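Long-range contacts in CurH (PDB 3KG7), which acts as the dehydratase domain of a curacin polyketide synthase module, probably removing water from a beta-hydroxyacyl intermediate carried on an acyl carrier protein: residues C[21-26]-C[89-94]; C[103-108]-C[118-123]. One frame throughout, in Å; residues are numbered along the deposited sequence.

Contact 1 of 2, residues C[21-26]-C[89-94]; sequences TGQTIY and QLMLHT
Selenomethionine Met-91 starts with CG anti to its backbone N (chi1 175°) and then bends at chi2 (73°) and again at chi3, which swings SE and then CE across to the 21-26 side. SE comes to 3.6 Å from CG1 of Ile-25, the two chains crossing obliquely. Gln-23 sets its CG anti to its own carbonyl carbon and runs extended beyond it, so that its amide passes CE of Met-91 and lies beside the ring of His-93, with NE2 of Gln-23 3.4 Å from CD2 of His-93. Amide and ring planes are 72° apart, and CG of Met-91 sits over one face of that ring, offset toward its rim. The approach to the strand is set by an ST turn: OG1 of Thr-21 accepts from the backbone N of Gln-23 at 2.8 Å, around Gly-22 with its positive phi. From Thr-24 on, the backbones pair as neighbouring antiparallel strands in the first half of the double hotdog fold. Thr-24 N reaches Leu-92 O at 3.1 Å, and Leu-92 N returns to Thr-24 O at 2.8 Å, nearly along the C=O axis. Tyr-26 N donates to Leu-90 O and Leu-90 N to Tyr-26 O, both at 2.9 Å and nearly straight. CD2 of Tyr-26 meets CD2 of Leu-90 at 3.9 Å, while CD2 of Leu-92 stands at the ring edge; Tyr-26 and Leu-90 both pack on helix 52-62. Ile-25 and Met-91 point to the other face, against Leu-18 and Ser-20 of the second subunit, where the side-chain amide of Gln-89 bonds the backbone O of Glu-17 and the backbone N of Ala-19 of that subunit.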
# COMPACT_ATOMS: atom_id res chain seq x y z
N THR C 21 3.17 -8.17 4.77
CA THR C 21 2.98 -9.34 3.92
C THR C 21 4.14 -9.64 2.97
O THR C 21 4.33 -10.79 2.55
CB THR C 21 1.74 -9.13 3.04
OG1 THR C 21 1.99 -8.05 2.14
CG2 THR C 21 0.51 -8.80 3.88
N GLY C 22 4.89 -8.61 2.61
CA GLY C 22 5.87 -8.70 1.53
C GLY C 22 5.17 -8.59 0.18
O GLY C 22 5.67 -9.09 -0.83
N GLN C 23 4.01 -7.96 0.17
CA GLN C 23 3.31 -7.68 -1.08
C GLN C 23 3.81 -6.38 -1.66
O GLN C 23 4.50 -5.61 -0.99
CB GLN C 23 1.80 -7.58 -0.86
CG GLN C 23 1.09 -8.92 -0.75
CD GLN C 23 -0.22 -8.84 0.02
OE1 GLN C 23 -0.47 -7.88 0.76
NE2 GLN C 23 -1.05 -9.86 -0.14
N THR C 24 3.46 -6.13 -2.92
CA THR C 24 3.76 -4.88 -3.58
C THR C 24 2.49 -4.38 -4.27
O THR C 24 1.84 -5.12 -5.01
CB THR C 24 4.86 -5.08 -4.63
OG1 THR C 24 5.98 -5.74 -4.03
CG2 THR C 24 5.33 -3.75 -5.19
N ILE C 25 2.13 -3.13 -4.00
CA ILE C 25 0.99 -2.51 -4.68
C ILE C 25 1.51 -1.42 -5.57
O ILE C 25 2.31 -0.60 -5.13
CB ILE C 25 -0.05 -1.87 -3.72
CG1 ILE C 25 -0.46 -2.82 -2.61
CG2 ILE C 25 -1.31 -1.44 -4.47
CD1 ILE C 25 -1.21 -2.13 -1.49
N TYR C 26 1.06 -1.42 -6.82
CA TYR C 26 1.26 -0.30 -7.71
C TYR C 26 -0.06 0.44 -7.89
O TYR C 26 -1.02 -0.10 -8.46
CB TYR C 26 1.81 -0.79 -9.03
CG TYR C 26 3.14 -1.51 -8.92
CD1 TYR C 26 4.35 -0.83 -9.11
CD2 TYR C 26 3.19 -2.89 -8.64
CE1 TYR C 26 5.58 -1.49 -9.01
CE2 TYR C 26 4.42 -3.56 -8.54
CZ TYR C 26 5.60 -2.85 -8.73
OH TYR C 26 6.81 -3.51 -8.63
N GLN C 89 -5.33 -0.31 -8.98
CA GLN C 89 -4.36 -0.98 -8.13
C GLN C 89 -3.96 -2.32 -8.72
O GLN C 89 -4.82 -3.17 -8.98
CB GLN C 89 -4.92 -1.19 -6.72
CG GLN C 89 -5.01 0.08 -5.89
CD GLN C 89 -5.25 -0.17 -4.42
OE1 GLN C 89 -5.32 -1.32 -3.98
NE2 GLN C 89 -5.40 0.90 -3.65
N LEU C 90 -2.66 -2.49 -8.96
CA LEU C 90 -2.11 -3.78 -9.36
C LEU C 90 -1.44 -4.37 -8.13
O LEU C 90 -0.52 -3.76 -7.57
CB LEU C 90 -1.12 -3.63 -10.50
CG LEU C 90 -0.51 -4.90 -11.09
CD1 LEU C 90 -0.11 -4.70 -12.55
CD2 LEU C 90 0.69 -5.39 -10.27
N MSE C 91 -1.90 -5.54 -7.70
CA MSE C 91 -1.41 -6.17 -6.49
C MSE C 91 -0.53 -7.38 -6.85
O MSE C 91 -0.98 -8.34 -7.49
CB MSE C 91 -2.60 -6.55 -5.60
CG MSE C 91 -2.28 -7.34 -4.33
SE MSE C 91 -1.43 -6.30 -2.89
CE MSE C 91 -2.58 -6.88 -1.42
N LEU C 92 0.74 -7.30 -6.46
CA LEU C 92 1.70 -8.37 -6.73
C LEU C 92 1.94 -9.12 -5.44
O LEU C 92 2.57 -8.60 -4.51
CB LEU C 92 3.00 -7.77 -7.27
CG LEU C 92 4.26 -8.63 -7.43
CD1 LEU C 92 4.10 -9.57 -8.59
CD2 LEU C 92 5.45 -7.73 -7.65
N HIS C 93 1.43 -10.34 -5.37
CA HIS C 93 1.49 -11.09 -4.13
C HIS C 93 2.87 -11.61 -3.83
O HIS C 93 3.73 -11.71 -4.71
CB HIS C 93 0.45 -12.20 -4.11
CG HIS C 93 -0.95 -11.70 -4.09
ND1 HIS C 93 -1.66 -11.45 -5.24
CD2 HIS C 93 -1.76 -11.37 -3.06
CE1 HIS C 93 -2.87 -11.00 -4.91
NE2 HIS C 93 -2.95 -10.95 -3.60
N THR C 94 3.10 -11.92 -2.56
CA THR C 94 4.38 -12.48 -2.16
C THR C 94 4.46 -13.92 -2.71
O THR C 94 3.46 -14.65 -2.73
CB THR C 94 4.57 -12.37 -0.63
OG1 THR C 94 5.87 -12.86 -0.26
CG2 THR C 94 3.47 -13.12 0.15

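Contact 2 of 2, residues C[103-108]-C[118-123]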
# COMPACT_ATOMS: atom_id res chain seq x y z
N VAL C 103 -0.93 -12.14 -9.30
CA VAL C 103 -1.12 -10.72 -9.62
C VAL C 103 -2.59 -10.48 -9.88
O VAL C 103 -3.25 -11.27 -10.56
CB VAL C 103 -0.30 -10.31 -10.88
CG1 VAL C 103 -0.58 -8.85 -11.26
CG2 VAL C 103 1.20 -10.53 -10.67
N GLU C 104 -3.12 -9.39 -9.34
CA GLU C 104 -4.50 -9.01 -9.63
C GLU C 104 -4.63 -7.50 -9.80
O GLU C 104 -3.94 -6.74 -9.12
CB GLU C 104 -5.47 -9.58 -8.59
CG GLU C 104 -5.07 -9.31 -7.15
CD GLU C 104 -5.86 -10.14 -6.15
OE1 GLU C 104 -6.44 -11.19 -6.52
OE2 GLU C 104 -5.89 -9.74 -4.96
N VAL C 105 -5.48 -7.09 -10.74
CA VAL C 105 -5.70 -5.68 -11.05
C VAL C 105 -7.14 -5.29 -10.75
O VAL C 105 -8.08 -5.87 -11.29
CB VAL C 105 -5.38 -5.36 -12.53
CG1 VAL C 105 -5.79 -3.92 -12.89
CG2 VAL C 105 -3.89 -5.61 -12.84
N PHE C 106 -7.30 -4.30 -9.87
CA PHE C 106 -8.60 -3.78 -9.47
C PHE C 106 -8.68 -2.29 -9.79
O PHE C 106 -7.65 -1.61 -9.82
CB PHE C 106 -8.79 -3.94 -7.96
CG PHE C 106 -9.04 -5.36 -7.51
CD1 PHE C 106 -10.32 -5.77 -7.15
CD2 PHE C 106 -8.00 -6.28 -7.43
CE1 PHE C 106 -10.57 -7.08 -6.72
CE2 PHE C 106 -8.24 -7.60 -7.02
CZ PHE C 106 -9.51 -8.00 -6.66
N SER C 107 -9.89 -1.79 -10.02
CA SER C 107 -10.13 -0.35 -10.04
C SER C 107 -11.51 -0.02 -9.49
O SER C 107 -12.38 -0.88 -9.45
CB SER C 107 -9.93 0.25 -11.43
OG SER C 107 -10.95 -0.15 -12.32
N ARG C 108 -11.66 1.22 -9.04
CA ARG C 108 -12.95 1.78 -8.65
C ARG C 108 -12.99 3.24 -9.12
O ARG C 108 -11.93 3.85 -9.34
CB ARG C 108 -13.18 1.67 -7.14
CG ARG C 108 -12.46 2.72 -6.29
CD ARG C 108 -12.61 2.51 -4.78
NE ARG C 108 -11.58 3.26 -4.04
CZ ARG C 108 -11.46 3.32 -2.71
NH1 ARG C 108 -12.31 2.67 -1.92
NH2 ARG C 108 -10.49 4.03 -2.16
N GLN C 118 -12.71 -5.97 -10.46
CA GLN C 118 -11.49 -6.64 -10.91
C GLN C 118 -11.43 -6.68 -12.43
O GLN C 118 -12.44 -6.91 -13.10
CB GLN C 118 -11.38 -8.04 -10.31
CG GLN C 118 -9.93 -8.55 -10.21
CD GLN C 118 -9.83 -10.01 -9.82
OE1 GLN C 118 -10.65 -10.52 -9.06
NE2 GLN C 118 -8.81 -10.69 -10.34
N HIS C 119 -10.25 -6.45 -12.98
CA HIS C 119 -10.07 -6.44 -14.42
C HIS C 119 -9.20 -7.59 -14.91
O HIS C 119 -9.37 -8.08 -16.04
CB HIS C 119 -9.53 -5.09 -14.86
CG HIS C 119 -10.38 -3.94 -14.42
ND1 HIS C 119 -11.63 -3.69 -14.94
CD2 HIS C 119 -10.17 -2.98 -13.49
CE1 HIS C 119 -12.15 -2.63 -14.36
NE2 HIS C 119 -11.28 -2.18 -13.47
N ALA C 120 -8.27 -8.04 -14.06
CA ALA C 120 -7.33 -9.07 -14.45
C ALA C 120 -6.76 -9.88 -13.29
O ALA C 120 -6.65 -9.39 -12.16
CB ALA C 120 -6.19 -8.46 -15.27
N SER C 121 -6.40 -11.13 -13.58
CA SER C 121 -5.63 -11.97 -12.68
C SER C 121 -4.63 -12.77 -13.49
O SER C 121 -4.89 -13.10 -14.65
CB SER C 121 -6.54 -12.93 -11.91
OG SER C 121 -7.33 -13.69 -12.81
N MSE C 122 -3.49 -13.09 -12.88
CA MSE C 122 -2.48 -13.94 -13.52
C MSE C 122 -1.41 -14.36 -12.52
O MSE C 122 -1.37 -13.86 -11.39
CB MSE C 122 -1.83 -13.25 -14.72
CG MSE C 122 -0.95 -12.08 -14.35
SE MSE C 122 -1.04 -10.64 -15.66
CE MSE C 122 -2.90 -10.09 -15.38
N SER C 123 -0.56 -15.29 -12.94
CA SER C 123 0.59 -15.71 -12.15
C SER C 123 1.86 -15.46 -12.92
O SER C 123 1.97 -15.77 -14.11
CB SER C 123 0.50 -17.19 -11.80
OG SER C 123 -0.30 -17.42 -10.64
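Two N-H groups grip the carbonyl oxygen of Ala-120. Val-105 N reaches it across the strands at 2.9 Å, and NE2 of Gln-118, reaching forward along its own strand, adds a second bond at 3.1 Å to Ala-120 O. Both donors stand above the carbonyl plane, the amide far more so, yet the amide N-H is almost straight on the oxygen (174°), which fixes the rotation of the Gln-118 side chain. That chain leaves with CG anti to the backbone N and stays extended, laying itself over Phe-106. CG of Gln-118 sits 3.7 Å from the centroid of the Phe-106 ring and 14° off its normal, a CH-pi contact, with amide and ring planes only 24° apart. CG of Glu-104 borders the same ring in its plane, and Ala-19 of the second subunit packs on Phe-106. At one end of the pairing, Val-103 N bonds Met-122 O at 2.7 Å and Met-122 N returns to Val-103 O at 3.0 Å. Toward the other end, His-119 N meets Val-105 O at 2.8 Å, nearly along the C=O axis. At the edge of the His-119 ring, Ser-107 OG and His-119 NE2 share a hydrogen bond of undecided direction, modelled at a very short 2.4 Å, a value to which no weight can be given at 2.77 Å resolution; ND1 of His-119 is held by Gln-75 O, and OG of Ser-107 also by Arg-86. Val-103, Val-105, Ala-120 and Met-122 share the opposite face from Phe-106 and Gln-118, and pack on Thr-58 and Tyr-54 of helix 52-62. Because His-119 and Ala-120 both face Val-105, the register slips by one residue: a classic beta bulge in an antiparallel hairpin of the hotdog fold, whose sheet wraps around its central helix.

Overall arrangement
Both contacts belong to one run of antiparallel strands, 24-30, 86-92, 101-109 and 117-124, and their centres lie 11 Å apart. The middle two strands join them: Met-91 N lies 2.8 Å from Glu-104 O, a probable hydrogen bond, and Leu-92 packs on Val-103. Contact 1 lies farther from the chain centre, about 21 Å against about 14 Å, and frays into an exposed turn; contact 2 is largely buried, none of its touching residues being fully exposed. Contact 1 pairs in regular register and ends in a polar turn, whereas contact 2 is broken by a bulge and carries a doubly gripped carbonyl and a serine-histidine bond. Each turns one face to helix 52-62 and the other to the second subunit.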